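Local coordinates for arginine N-methyltransferase, putative (Trypanosoma brucei brucei, PDB 4LWP), which probably transfers methyl groups from S-adenosyl-L-methionine to arginine side chains of proteins, histones perhaps among them, as a member of the PRMT family, at residues S156-R161 with S253-E258; A137-E142 with I177-E182; F187-T192 with G294-F299; E243-I248 with V267-K272. All coordinates share one frame; numbering follows the deposited sequence.

Contact 1 of 4, residues S156-R161 with S253-E258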
loop_
_atom_site.group_PDB
_atom_site.type_symbol
_atom_site.label_atom_id
_atom_site.label_comp_id
_atom_site.label_asym_id
_atom_site.label_seq_id
_atom_site.Cartn_x
_atom_site.Cartn_y
_atom_site.Cartn_z
ATOM N N SER A 156 26.117 -2.142 -13.396
ATOM C CA SER A 156 26.449 -3.570 -13.446
ATOM C C SER A 156 26.222 -4.163 -14.840
ATOM O O SER A 156 26.930 -5.089 -15.238
ATOM C CB SER A 156 25.637 -4.364 -12.415
ATOM O OG SER A 156 25.995 -4.007 -11.079
ATOM N N VAL A 157 25.226 -3.639 -15.563
ATOM C CA VAL A 157 24.938 -4.082 -16.920
ATOM C C VAL A 157 26.081 -3.662 -17.839
ATOM O O VAL A 157 26.534 -4.452 -18.667
ATOM C CB VAL A 157 23.561 -3.534 -17.432
ATOM C CG1 VAL A 157 23.406 -3.729 -18.927
ATOM C CG2 VAL A 157 22.413 -4.232 -16.708
ATOM N N ILE A 158 26.561 -2.432 -17.690
ATOM C CA ILE A 158 27.723 -1.983 -18.463
ATOM C C ILE A 158 28.954 -2.844 -18.202
ATOM O O ILE A 158 29.643 -3.239 -19.141
ATOM C CB ILE A 158 28.061 -0.516 -18.162
ATOM C CG1 ILE A 158 26.902 0.389 -18.602
ATOM C CG2 ILE A 158 29.372 -0.115 -18.832
ATOM C CD1 ILE A 158 27.106 1.850 -18.251
ATOM N N ARG A 159 29.239 -3.139 -16.937
ATOM C CA ARG A 159 30.372 -4.010 -16.589
ATOM C C ARG A 159 30.217 -5.392 -17.169
ATOM O O ARG A 159 31.182 -5.995 -17.642
ATOM C CB ARG A 159 30.526 -4.143 -15.081
ATOM C CG ARG A 159 31.050 -2.908 -14.374
ATOM C CD ARG A 159 30.735 -2.981 -12.871
ATOM N NE ARG A 159 30.919 -1.649 -12.348
ATOM C CZ ARG A 159 30.194 -1.087 -11.396
ATOM N NH1 ARG A 159 29.214 -1.744 -10.803
ATOM N NH2 ARG A 159 30.470 0.149 -11.050
ATOM N N ALA A 160 29.004 -5.918 -17.110
ATOM C CA ALA A 160 28.766 -7.240 -17.672
ATOM C C ALA A 160 29.054 -7.232 -19.164
ATOM O O ALA A 160 29.727 -8.137 -19.678
ATOM C CB ALA A 160 27.340 -7.693 -17.405
ATOM N N ARG A 161 28.565 -6.197 -19.845
ATOM C CA ARG A 161 28.712 -6.099 -21.292
ATOM C C ARG A 161 30.185 -6.056 -21.684
ATOM O O ARG A 161 30.618 -6.817 -22.551
ATOM C CB ARG A 161 27.975 -4.866 -21.839
ATOM C CG ARG A 161 28.083 -4.704 -23.343
ATOM C CD ARG A 161 28.855 -3.430 -23.663
ATOM N NE ARG A 161 28.020 -2.261 -23.501
ATOM C CZ ARG A 161 28.433 -1.077 -23.064
ATOM N NH1 ARG A 161 29.695 -0.867 -22.716
ATOM N NH2 ARG A 161 27.555 -0.101 -22.975
ATOM N N SER A 253 24.686 -0.450 -26.245
ATOM C CA SER A 253 25.874 -1.200 -26.642
ATOM C C SER A 253 27.130 -0.379 -26.438
ATOM O O SER A 253 28.214 -0.940 -26.317
ATOM C CB SER A 253 25.759 -1.672 -28.092
ATOM O OG SER A 253 25.280 -0.627 -28.902
ATOM N N THR A 254 26.968 0.941 -26.345
ATOM C CA THR A 254 28.095 1.873 -26.339
ATOM C C THR A 254 28.207 2.711 -25.048
ATOM O O THR A 254 29.277 3.232 -24.745
ATOM C CB THR A 254 28.005 2.898 -27.533
ATOM O OG1 THR A 254 26.898 3.791 -27.333
ATOM C CG2 THR A 254 27.848 2.206 -28.867
ATOM N N VAL A 255 27.132 2.834 -24.277
ATOM C CA VAL A 255 27.185 3.685 -23.086
ATOM C C VAL A 255 28.220 3.152 -22.095
ATOM O O VAL A 255 28.366 1.941 -21.885
ATOM C CB VAL A 255 25.806 3.804 -22.399
ATOM C CG1 VAL A 255 25.378 2.459 -21.821
ATOM C CG2 VAL A 255 25.829 4.865 -21.299
ATOM N N GLN A 256 28.978 4.072 -21.517
ATOM C CA GLN A 256 30.022 3.720 -20.573
ATOM C C GLN A 256 29.728 4.416 -19.270
ATOM O O GLN A 256 28.975 5.393 -19.253
ATOM C CB GLN A 256 31.410 4.112 -21.100
ATOM C CG GLN A 256 31.831 3.431 -22.406
ATOM C CD GLN A 256 32.252 1.975 -22.212
ATOM O OE1 GLN A 256 32.151 1.423 -21.124
ATOM N NE2 GLN A 256 32.735 1.354 -23.279
ATOM N N GLU A 257 30.343 3.929 -18.191
ATOM C CA GLU A 257 30.065 4.436 -16.859
ATOM C C GLU A 257 30.277 5.960 -16.773
ATOM O O GLU A 257 29.497 6.667 -16.116
ATOM C CB GLU A 257 30.915 3.685 -15.820
ATOM C CG GLU A 257 32.292 3.096 -16.296
ATOM C CD GLU A 257 32.225 1.841 -17.238
ATOM O OE1 GLU A 257 32.226 2.064 -18.485
ATOM O OE2 GLU A 257 32.235 0.649 -16.741
ATOM N N GLU A 258 31.267 6.460 -17.510
ATOM C CA GLU A 258 31.634 7.874 -17.513
ATOM C C GLU A 258 30.428 8.774 -17.787
ATOM O O GLU A 258 30.327 9.883 -17.253
ATOM C CB GLU A 258 32.733 8.111 -18.583
ATOM C CG GLU A 258 33.523 9.415 -18.461
ATOM C CD GLU A 258 34.541 9.615 -19.605
ATOM O OE1 GLU A 258 34.356 10.572 -20.397
ATOM O OE2 GLU A 258 35.526 8.829 -19.714
#
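R161 turns the edge of its guanidinium group to the backbone carbonyl of V255, with NH2 on a nearly straight line to the oxygen (166°) and NH1 adding a weak bond of 3.2 Å from NH1 to V255 O. The NH2 to V255 O separation of 2.5 Å is unusually short, so the exact geometry of that bond, length and angle alike, is doubtful. NH2 also donates to L252 O. The side chain leaves the helix with CG opposite the backbone N (chi1 -180°), then bends at chi2 and chi3, which folds the guanidinium back over the loop. The carbonyl of S253 lies over one face of it, its O 3.1 Å from R161 NE but badly angled for a hydrogen bond. At the edge, Q256 OE1 is 3.7 Å from R161 NH1, with the amide nearly perpendicular to the guanidinium; OE1 bonds instead to N162 ND2. A long, multiply donating arginine suits a loop that offers mainly carbonyl oxygens. Helix 154-170, on the Rossmann-like side that binds S-adenosyl-L-homocysteine, is thus joined to the loop after strand 245-251, in the oligomerization subdomain. One helical turn earlier, I158 supplies the apolar half. Its CG1 arm carries CD1 to within 4.0 Å of V255 CG1, the two side chains crossing at about a right angle. The other branch, CG2, lies beside the E257 carboxylate, whose exact position is uncertain. R159 sends NH1 to a salt bridge with E113 OE2, an oxygen that S156 OG also binds; S156 itself touches the bound S-adenosyl-L-homocysteine.

Contact 2 of 4, residues A137-E142 with I177-E182; sequences AVLLSE and IEMIPE
L139 O is held by two donors: the backbone N of I180, at 3.2 Å from that oxygen, and a water that also gives a weak bond to I180 O. The water bridges the two strands where they begin to part, and the next bond, from S141 N to I180 O, is already weak. Earlier the pairing is firm, with E178 N 2.8 Å from A137 O and L139 N 2.9 Å from E178 O, the latter almost straight at 177°. On one face L140 CD2 lies against I180 CB at 3.5 Å, the two branched chains side by side, and I180 CD1 reaches V138 CG1. E178 shares that face, but its carboxylate leads away to S50. On the other face a bend at chi2 (-67°) brings M179 SD to 3.8 Å from L139 CB; the unbranched, pliable methionine can lay its sulfur along the leucine while its end reaches V157 of helix 154-170. Beyond I180 a cis peptide precedes P181, whose CD meets S141 O. Parallel neighbours joined through helix 154-170 make a beta-alpha-beta crossover of the Rossmann-like methyltransferase fold, and the chain after the first strand reaches E142, which touches the bound S-adenosyl-L-homocysteine.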
loop_
_atom_site.group_PDB
_atom_site.type_symbol
_atom_site.label_atom_id
_atom_site.label_comp_id
_atom_site.label_asym_id
_atom_site.label_seq_id
_atom_site.Cartn_x
_atom_site.Cartn_y
_atom_site.Cartn_z
ATOM N N ALA A 137 26.063 -14.099 -27.567
ATOM C CA ALA A 137 25.417 -13.310 -28.625
ATOM C C ALA A 137 24.550 -12.192 -28.053
ATOM O O ALA A 137 24.490 -11.090 -28.606
ATOM C CB ALA A 137 24.584 -14.193 -29.510
ATOM N N VAL A 138 23.872 -12.490 -26.946
ATOM C CA VAL A 138 22.847 -11.614 -26.408
ATOM C C VAL A 138 22.972 -11.416 -24.901
ATOM O O VAL A 138 23.205 -12.362 -24.141
ATOM C CB VAL A 138 21.423 -12.161 -26.724
ATOM C CG1 VAL A 138 20.317 -11.375 -25.969
ATOM C CG2 VAL A 138 21.171 -12.175 -28.227
ATOM N N LEU A 139 22.796 -10.168 -24.489
ATOM C CA LEU A 139 22.787 -9.793 -23.087
ATOM C C LEU A 139 21.397 -9.265 -22.719
ATOM O O LEU A 139 20.977 -8.218 -23.211
ATOM C CB LEU A 139 23.868 -8.735 -22.821
ATOM C CG LEU A 139 24.133 -8.377 -21.366
ATOM C CD1 LEU A 139 24.185 -9.665 -20.644
ATOM C CD2 LEU A 139 25.471 -7.697 -21.209
ATOM N N LEU A 140 20.665 -10.031 -21.921
ATOM C CA LEU A 140 19.335 -9.640 -21.430
ATOM C C LEU A 140 19.400 -9.063 -20.041
ATOM O O LEU A 140 20.059 -9.625 -19.158
ATOM C CB LEU A 140 18.370 -10.834 -21.393
ATOM C CG LEU A 140 17.951 -11.448 -22.709
ATOM C CD1 LEU A 140 17.012 -12.601 -22.459
ATOM C CD2 LEU A 140 17.232 -10.377 -23.480
ATOM N N SER A 141 18.636 -8.004 -19.813
ATOM C CA SER A 141 18.654 -7.381 -18.511
ATOM C C SER A 141 17.483 -6.452 -18.352
ATOM O O SER A 141 16.998 -5.838 -19.325
ATOM C CB SER A 141 19.960 -6.615 -18.297
ATOM O OG SER A 141 20.031 -6.225 -16.937
ATOM N N GLU A 142 17.014 -6.367 -17.118
ATOM C CA GLU A 142 16.001 -5.395 -16.778
ATOM C C GLU A 142 16.526 -4.573 -15.615
ATOM O O GLU A 142 16.341 -4.917 -14.444
ATOM C CB GLU A 142 14.687 -6.092 -16.458
ATOM C CG GLU A 142 13.484 -5.216 -16.659
ATOM C CD GLU A 142 13.335 -4.220 -15.559
ATOM O OE1 GLU A 142 13.979 -3.142 -15.647
ATOM O OE2 GLU A 142 12.590 -4.524 -14.597
ATOM N N ILE A 177 27.880 -7.832 -29.053
ATOM C CA ILE A 177 26.790 -8.418 -28.278
ATOM C C ILE A 177 25.488 -7.635 -28.469
ATOM O O ILE A 177 25.478 -6.417 -28.370
ATOM C CB ILE A 177 27.166 -8.475 -26.780
ATOM C CG1 ILE A 177 28.408 -9.364 -26.594
ATOM C CG2 ILE A 177 26.012 -8.977 -25.953
ATOM C CD1 ILE A 177 29.000 -9.321 -25.196
ATOM N N GLU A 178 24.405 -8.298 -28.759
ATOM C CA GLU A 178 23.123 -7.672 -28.794
ATOM C C GLU A 178 22.612 -7.283 -27.386
ATOM O O GLU A 178 22.497 -8.105 -26.566
ATOM C CB GLU A 178 22.180 -8.681 -29.359
ATOM C CG GLU A 178 21.498 -8.359 -30.644
ATOM C CD GLU A 178 20.055 -8.077 -30.439
ATOM O OE1 GLU A 178 19.843 -7.096 -29.763
ATOM O OE2 GLU A 178 19.157 -8.784 -30.903
ATOM N N MET A 179 22.269 -6.026 -27.151
ATOM C CA MET A 179 21.652 -5.624 -25.889
ATOM C C MET A 179 20.140 -5.578 -26.045
ATOM O O MET A 179 19.627 -5.023 -27.028
ATOM C CB MET A 179 22.147 -4.257 -25.435
ATOM C CG MET A 179 23.652 -4.124 -25.322
ATOM S SD MET A 179 24.192 -5.165 -23.983
ATOM C CE MET A 179 23.620 -4.192 -22.595
ATOM N N ILE A 180 19.433 -6.156 -25.075
ATOM C CA ILE A 180 17.982 -6.040 -24.988
ATOM C C ILE A 180 17.606 -5.574 -23.576
ATOM O O ILE A 180 17.777 -6.321 -22.614
ATOM C CB ILE A 180 17.285 -7.373 -25.307
ATOM C CG1 ILE A 180 17.668 -7.864 -26.706
ATOM C CG2 ILE A 180 15.787 -7.208 -25.248
ATOM C CD1 ILE A 180 17.085 -9.235 -27.035
ATOM N N PRO A 181 17.087 -4.340 -23.437
ATOM C CA PRO A 181 16.760 -3.377 -24.501
ATOM C C PRO A 181 18.015 -2.798 -25.165
ATOM O O PRO A 181 19.083 -2.872 -24.562
ATOM C CB PRO A 181 15.989 -2.276 -23.752
ATOM C CG PRO A 181 16.548 -2.333 -22.349
ATOM C CD PRO A 181 16.792 -3.801 -22.093
ATOM N N GLU A 182 17.884 -2.239 -26.365
ATOM C CA GLU A 182 19.050 -1.741 -27.097
ATOM C C GLU A 182 19.248 -0.244 -26.916
ATOM O O GLU A 182 20.324 0.287 -27.177
ATOM C CB GLU A 182 18.932 -2.053 -28.589
ATOM C CG GLU A 182 17.713 -1.422 -29.258
ATOM C CD GLU A 182 17.489 -1.944 -30.684
ATOM O OE1 GLU A 182 16.582 -1.429 -31.378
ATOM O OE2 GLU A 182 18.241 -2.849 -31.120
HETATM O O HOH W 1 20.444 -5.794 -21.770
#

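Contact 3 of 4, residues F187-T192 with G294-F299; sequences FVAPIT and GFTVWF
F187 and W298 face each other as a hydrogen-bonded antiparallel pair, and their side chains meet on one face of the sheet. F187 CB sits over the five-membered ring of W298, 3.6 Å from its centroid and 23° off the normal, a CH-pi contact. The ring planes are inclined by only 24°, but the phenyl is displaced so far that little of it lies over the indole. W298 takes the crowded position, CG between its backbone N and carbonyl carbon (chi1 67°); this lays the indole back over the partner strand, where A189 CB is 3.9 Å from W298 CZ3. A small alanine leaves the six-membered ring room to lie there. Further along the same face, I191 puts CG2 3.5 Å from T296 CG2, while its CG1 comes to 3.3 Å from G294 O. G294 suits its place because, at its backbone angles, a side chain would collide with the preceding carbonyl. P190, which lacks an N-H, falls opposite F295 in a non-hydrogen-bonded pair and costs no bond with this partner strand; these two, with V188, pack on the other face against strand 344-353. T296 OG1 bonds T323 OG1 of the next strand. Since the other meeting groups are almost all apolar and largely buried, polarity lies chiefly in the main chain: the F187/W298 and A189/T296 amides and I191 N with G294 O bond across, while V188 and F295 turn to the strands on the outer sides.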
loop_
_atom_site.group_PDB
_atom_site.type_symbol
_atom_site.label_atom_id
_atom_site.label_comp_id
_atom_site.label_asym_id
_atom_site.label_seq_id
_atom_site.Cartn_x
_atom_site.Cartn_y
_atom_site.Cartn_z
ATOM N N PHE A 187 12.477 11.195 -20.738
ATOM C CA PHE A 187 11.609 12.306 -21.176
ATOM C C PHE A 187 11.206 13.220 -20.007
ATOM O O PHE A 187 11.052 12.757 -18.871
ATOM C CB PHE A 187 10.337 11.782 -21.861
ATOM C CG PHE A 187 10.592 11.022 -23.139
ATOM C CD1 PHE A 187 10.690 11.685 -24.357
ATOM C CD2 PHE A 187 10.711 9.643 -23.124
ATOM C CE1 PHE A 187 10.923 10.986 -25.524
ATOM C CE2 PHE A 187 10.933 8.943 -24.291
ATOM C CZ PHE A 187 11.045 9.617 -25.495
ATOM N N VAL A 188 11.004 14.502 -20.298
ATOM C CA VAL A 188 10.655 15.514 -19.295
ATOM C C VAL A 188 9.483 16.358 -19.786
ATOM O O VAL A 188 9.419 16.650 -20.976
ATOM C CB VAL A 188 11.831 16.467 -19.022
ATOM C CG1 VAL A 188 11.492 17.431 -17.891
ATOM C CG2 VAL A 188 13.049 15.693 -18.686
ATOM N N ALA A 189 8.577 16.766 -18.891
ATOM C CA ALA A 189 7.500 17.681 -19.282
ATOM C C ALA A 189 7.101 18.568 -18.124
ATOM O O ALA A 189 7.076 18.108 -16.988
ATOM C CB ALA A 189 6.283 16.900 -19.803
ATOM N N PRO A 190 6.770 19.847 -18.408
ATOM C CA PRO A 190 6.273 20.764 -17.368
ATOM C C PRO A 190 4.855 20.421 -16.940
ATOM O O PRO A 190 4.050 20.015 -17.765
ATOM C CB PRO A 190 6.323 22.132 -18.047
ATOM C CG PRO A 190 6.179 21.830 -19.516
ATOM C CD PRO A 190 6.828 20.490 -19.738
ATOM N N ILE A 191 4.552 20.565 -15.659
ATOM C CA ILE A 191 3.221 20.229 -15.200
ATOM C C ILE A 191 2.546 21.302 -14.369
ATOM O O ILE A 191 3.187 22.167 -13.796
ATOM C CB ILE A 191 3.250 18.934 -14.384
ATOM C CG1 ILE A 191 4.275 19.063 -13.262
ATOM C CG2 ILE A 191 3.612 17.763 -15.285
ATOM C CD1 ILE A 191 3.722 18.698 -11.923
ATOM N N THR A 192 1.227 21.245 -14.360
ATOM C CA THR A 192 0.431 21.950 -13.391
ATOM C C THR A 192 -0.028 20.925 -12.392
ATOM O O THR A 192 -0.373 19.802 -12.760
ATOM C CB THR A 192 -0.796 22.656 -14.009
ATOM O OG1 THR A 192 -1.627 23.177 -12.960
ATOM C CG2 THR A 192 -1.623 21.687 -14.866
ATOM N N GLY A 294 5.931 22.467 -11.706
ATOM C CA GLY A 294 7.123 21.632 -11.730
ATOM C C GLY A 294 7.263 20.820 -13.003
ATOM O O GLY A 294 6.666 21.154 -14.045
ATOM N N PHE A 295 8.043 19.746 -12.923
ATOM C CA PHE A 295 8.314 18.894 -14.090
ATOM C C PHE A 295 8.169 17.412 -13.742
ATOM O O PHE A 295 8.531 16.981 -12.637
ATOM C CB PHE A 295 9.717 19.165 -14.645
ATOM C CG PHE A 295 9.918 20.582 -15.111
ATOM C CD1 PHE A 295 10.261 21.580 -14.215
ATOM C CD2 PHE A 295 9.750 20.914 -16.443
ATOM C CE1 PHE A 295 10.435 22.891 -14.642
ATOM C CE2 PHE A 295 9.926 22.212 -16.876
ATOM C CZ PHE A 295 10.264 23.210 -15.972
ATOM N N THR A 296 7.610 16.631 -14.659
ATOM C CA THR A 296 7.522 15.209 -14.415
ATOM C C THR A 296 8.454 14.496 -15.383
ATOM O O THR A 296 8.639 14.932 -16.526
ATOM C CB THR A 296 6.076 14.678 -14.532
ATOM O OG1 THR A 296 6.068 13.282 -14.216
ATOM C CG2 THR A 296 5.533 14.856 -15.936
ATOM N N VAL A 297 9.075 13.429 -14.897
ATOM C CA VAL A 297 10.119 12.740 -15.633
ATOM C C VAL A 297 9.821 11.257 -15.785
ATOM O O VAL A 297 9.450 10.586 -14.823
ATOM C CB VAL A 297 11.476 12.905 -14.941
ATOM C CG1 VAL A 297 12.523 12.077 -15.642
ATOM C CG2 VAL A 297 11.876 14.363 -14.924
ATOM N N TRP A 298 9.963 10.753 -16.998
ATOM C CA TRP A 298 9.772 9.342 -17.254
ATOM C C TRP A 298 10.793 8.841 -18.273
ATOM O O TRP A 298 11.677 9.588 -18.689
ATOM C CB TRP A 298 8.345 9.076 -17.736
ATOM C CG TRP A 298 7.968 9.647 -19.123
ATOM C CD1 TRP A 298 8.124 9.032 -20.327
ATOM C CD2 TRP A 298 7.328 10.911 -19.400
ATOM N NE1 TRP A 298 7.637 9.828 -21.333
ATOM C CE2 TRP A 298 7.143 10.984 -20.793
ATOM C CE3 TRP A 298 6.900 11.978 -18.604
ATOM C CZ2 TRP A 298 6.542 12.089 -21.414
ATOM C CZ3 TRP A 298 6.315 13.077 -19.223
ATOM C CH2 TRP A 298 6.134 13.117 -20.616
ATOM N N PHE A 299 10.686 7.571 -18.641
ATOM C CA PHE A 299 11.598 6.967 -19.614
ATOM C C PHE A 299 10.915 5.968 -20.558
ATOM O O PHE A 299 9.887 5.362 -20.222
ATOM C CB PHE A 299 12.759 6.257 -18.899
ATOM C CG PHE A 299 12.351 5.028 -18.144
ATOM C CD1 PHE A 299 12.257 3.794 -18.781
ATOM C CD2 PHE A 299 12.102 5.095 -16.771
ATOM C CE1 PHE A 299 11.888 2.651 -18.080
ATOM C CE2 PHE A 299 11.728 3.967 -16.060
ATOM C CZ PHE A 299 11.617 2.736 -16.708
#

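Contact 4 of 4, residues E243-I248 with V267-K272; sequences EGLSLI and VHFDLK
L245 meets F269 where two strands of different sheets run side by side without pairing in the barrel-like C-terminal domain of PRMTs: strand 245-251, paired with strand 178-191, lies nearly antiparallel (171°) to strand 263-270. No hydrogen bond links these two segments; apolar side chains do the joining. L245 starts with CB 4.0 Å from F269 CE1, and CG comes closer, 3.6 Å from F269 CE1. CD1 then extends over the face of the phenyl ring, 4.1 Å from its centroid, in a CH-pi contact, and the same methyl lies 3.2 Å from H268 O and 4.0 Å from V267 CB. Leucine suits this place, since its CG and one methyl, CD1, are long enough to reach over the ring and up to H268 O. G244 CA approaches the edge of the F269 ring, and H242 stacks edge-to-face on it. V267 sets CG1 opposite its carbonyl carbon (chi1 -66°), which aims that methyl at the other strand: it lies 3.5 Å from S246 O and also touches L247 CD1, the two side chains crossing at about a right angle. L247 and I248 both face V186, a classic beta bulge in the first strand. The second strand ends in an Asx turn. There D270 OD1 takes two donors from opposite faces of its carboxylate, K272 N at 2.9 Å from OD1 and K272 NZ, also salt-bridged to E344, at 3.0 Å from OD1.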
loop_
_atom_site.group_PDB
_atom_site.type_symbol
_atom_site.label_atom_id
_atom_site.label_comp_id
_atom_site.label_asym_id
_atom_site.label_seq_id
_atom_site.Cartn_x
_atom_site.Cartn_y
_atom_site.Cartn_z
ATOM N N GLU A 243 3.602 17.888 -24.154
ATOM C CA GLU A 243 3.654 16.434 -24.334
ATOM C C GLU A 243 4.972 15.804 -23.868
ATOM O O GLU A 243 5.033 14.604 -23.634
ATOM C CB GLU A 243 3.416 16.072 -25.800
ATOM C CG GLU A 243 4.561 16.491 -26.733
ATOM C CD GLU A 243 4.314 16.092 -28.195
ATOM O OE1 GLU A 243 5.112 16.483 -29.070
ATOM O OE2 GLU A 243 3.328 15.380 -28.479
ATOM N N GLY A 244 6.025 16.601 -23.731
ATOM C CA GLY A 244 7.282 16.057 -23.237
ATOM C C GLY A 244 8.393 16.067 -24.269
ATOM O O GLY A 244 8.141 15.891 -25.467
ATOM N N LEU A 245 9.620 16.292 -23.805
ATOM C CA LEU A 245 10.784 16.341 -24.682
ATOM C C LEU A 245 11.835 15.374 -24.179
ATOM O O LEU A 245 11.919 15.080 -22.976
ATOM C CB LEU A 245 11.370 17.760 -24.764
ATOM C CG LEU A 245 10.493 18.829 -25.430
ATOM C CD1 LEU A 245 11.136 20.185 -25.343
ATOM C CD2 LEU A 245 10.278 18.478 -26.893
ATOM N N SER A 246 12.623 14.882 -25.118
ATOM C CA SER A 246 13.752 14.029 -24.833
ATOM C C SER A 246 14.844 14.796 -24.111
ATOM O O SER A 246 15.191 15.900 -24.512
ATOM C CB SER A 246 14.324 13.451 -26.117
ATOM O OG SER A 246 15.453 12.683 -25.751
ATOM N N LEU A 247 15.355 14.225 -23.025
ATOM C CA LEU A 247 16.375 14.882 -22.224
ATOM C C LEU A 247 17.727 14.206 -22.373
ATOM O O LEU A 247 18.765 14.864 -22.489
ATOM C CB LEU A 247 15.969 14.892 -20.751
ATOM C CG LEU A 247 16.952 15.602 -19.825
ATOM C CD1 LEU A 247 16.868 17.114 -20.016
ATOM C CD2 LEU A 247 16.654 15.255 -18.383
ATOM N N ILE A 248 17.690 12.882 -22.322
ATOM C CA ILE A 248 18.869 12.046 -22.316
ATOM C C ILE A 248 18.512 10.795 -23.098
ATOM O O ILE A 248 17.421 10.246 -22.918
ATOM C CB ILE A 248 19.311 11.689 -20.861
ATOM C CG1 ILE A 248 19.926 12.918 -20.181
ATOM C CG2 ILE A 248 20.287 10.505 -20.844
ATOM C CD1 ILE A 248 20.252 12.701 -18.749
ATOM N N VAL A 267 16.245 21.676 -22.244
ATOM C CA VAL A 267 15.148 21.527 -23.186
ATOM C C VAL A 267 14.249 22.771 -23.212
ATOM O O VAL A 267 14.115 23.487 -22.216
ATOM C CB VAL A 267 14.298 20.291 -22.848
ATOM C CG1 VAL A 267 15.108 19.023 -23.043
ATOM C CG2 VAL A 267 13.820 20.373 -21.417
ATOM N N HIS A 268 13.617 23.008 -24.355
ATOM C CA HIS A 268 12.783 24.199 -24.558
ATOM C C HIS A 268 11.376 23.835 -24.932
ATOM O O HIS A 268 11.145 23.335 -26.032
ATOM C CB HIS A 268 13.380 25.096 -25.647
ATOM C CG HIS A 268 14.708 25.667 -25.279
ATOM N ND1 HIS A 268 15.897 25.009 -25.522
ATOM C CD2 HIS A 268 15.033 26.819 -24.646
ATOM C CE1 HIS A 268 16.899 25.743 -25.067
ATOM N NE2 HIS A 268 16.402 26.848 -24.533
ATOM N N PHE A 269 10.439 24.092 -24.022
ATOM C CA PHE A 269 9.037 23.802 -24.279
ATOM C C PHE A 269 8.304 24.962 -24.943
ATOM O O PHE A 269 8.167 26.053 -24.382
ATOM C CB PHE A 269 8.346 23.415 -22.969
ATOM C CG PHE A 269 8.962 22.221 -22.311
ATOM C CD1 PHE A 269 8.652 20.946 -22.749
ATOM C CD2 PHE A 269 9.889 22.372 -21.289
ATOM C CE1 PHE A 269 9.238 19.825 -22.152
ATOM C CE2 PHE A 269 10.483 21.258 -20.686
ATOM C CZ PHE A 269 10.153 19.987 -21.118
ATOM N N ASP A 270 7.812 24.717 -26.148
ATOM C CA ASP A 270 6.956 25.704 -26.815
ATOM C C ASP A 270 5.514 25.516 -26.359
ATOM O O ASP A 270 4.851 24.578 -26.780
ATOM C CB ASP A 270 7.058 25.586 -28.338
ATOM C CG ASP A 270 6.348 26.726 -29.065
ATOM O OD1 ASP A 270 5.534 27.468 -28.445
ATOM O OD2 ASP A 270 6.593 26.874 -30.282
ATOM N N LEU A 271 5.052 26.375 -25.460
ATOM C CA LEU A 271 3.710 26.241 -24.927
ATOM C C LEU A 271 2.664 26.850 -25.861
ATOM O O LEU A 271 1.469 26.618 -25.676
ATOM C CB LEU A 271 3.622 26.871 -23.534
ATOM C CG LEU A 271 4.619 26.284 -22.520
ATOM C CD1 LEU A 271 4.369 26.842 -21.134
ATOM C CD2 LEU A 271 4.560 24.759 -22.505
ATOM N N LYS A 272 3.097 27.618 -26.859
ATOM C CA LYS A 272 2.175 28.108 -27.892
ATOM C C LYS A 272 1.678 26.939 -28.743
ATOM O O LYS A 272 2.465 26.047 -29.101
ATOM C CB LYS A 272 2.849 29.158 -28.790
ATOM C CG LYS A 272 3.287 30.442 -28.078
ATOM C CD LYS A 272 4.010 31.383 -29.038
ATOM C CE LYS A 272 5.208 30.700 -29.713
ATOM N NZ LYS A 272 6.311 30.313 -28.756
#

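From the N terminus, contact 2 closes first: strand 136-141 pairs with the start of strand 178-191, and helix 154-170 lies in the connection between them. That helix carries the first half of contact 1, whose partner comes much later, at 253-258, so contact 1 crosses contact 2, and the two touch where V157 meets S141 and M179. Contact 3 opens next, at the far end of strand 178-191, and is the last to close, on strand 289-303. Contact 4 falls wholly within that loop and touches contact 3 through V188 and L245. Contact 1 also crosses contacts 3 and 4, joining the cofactor-binding half to the barrel-like half, while strand 178-191 runs through both.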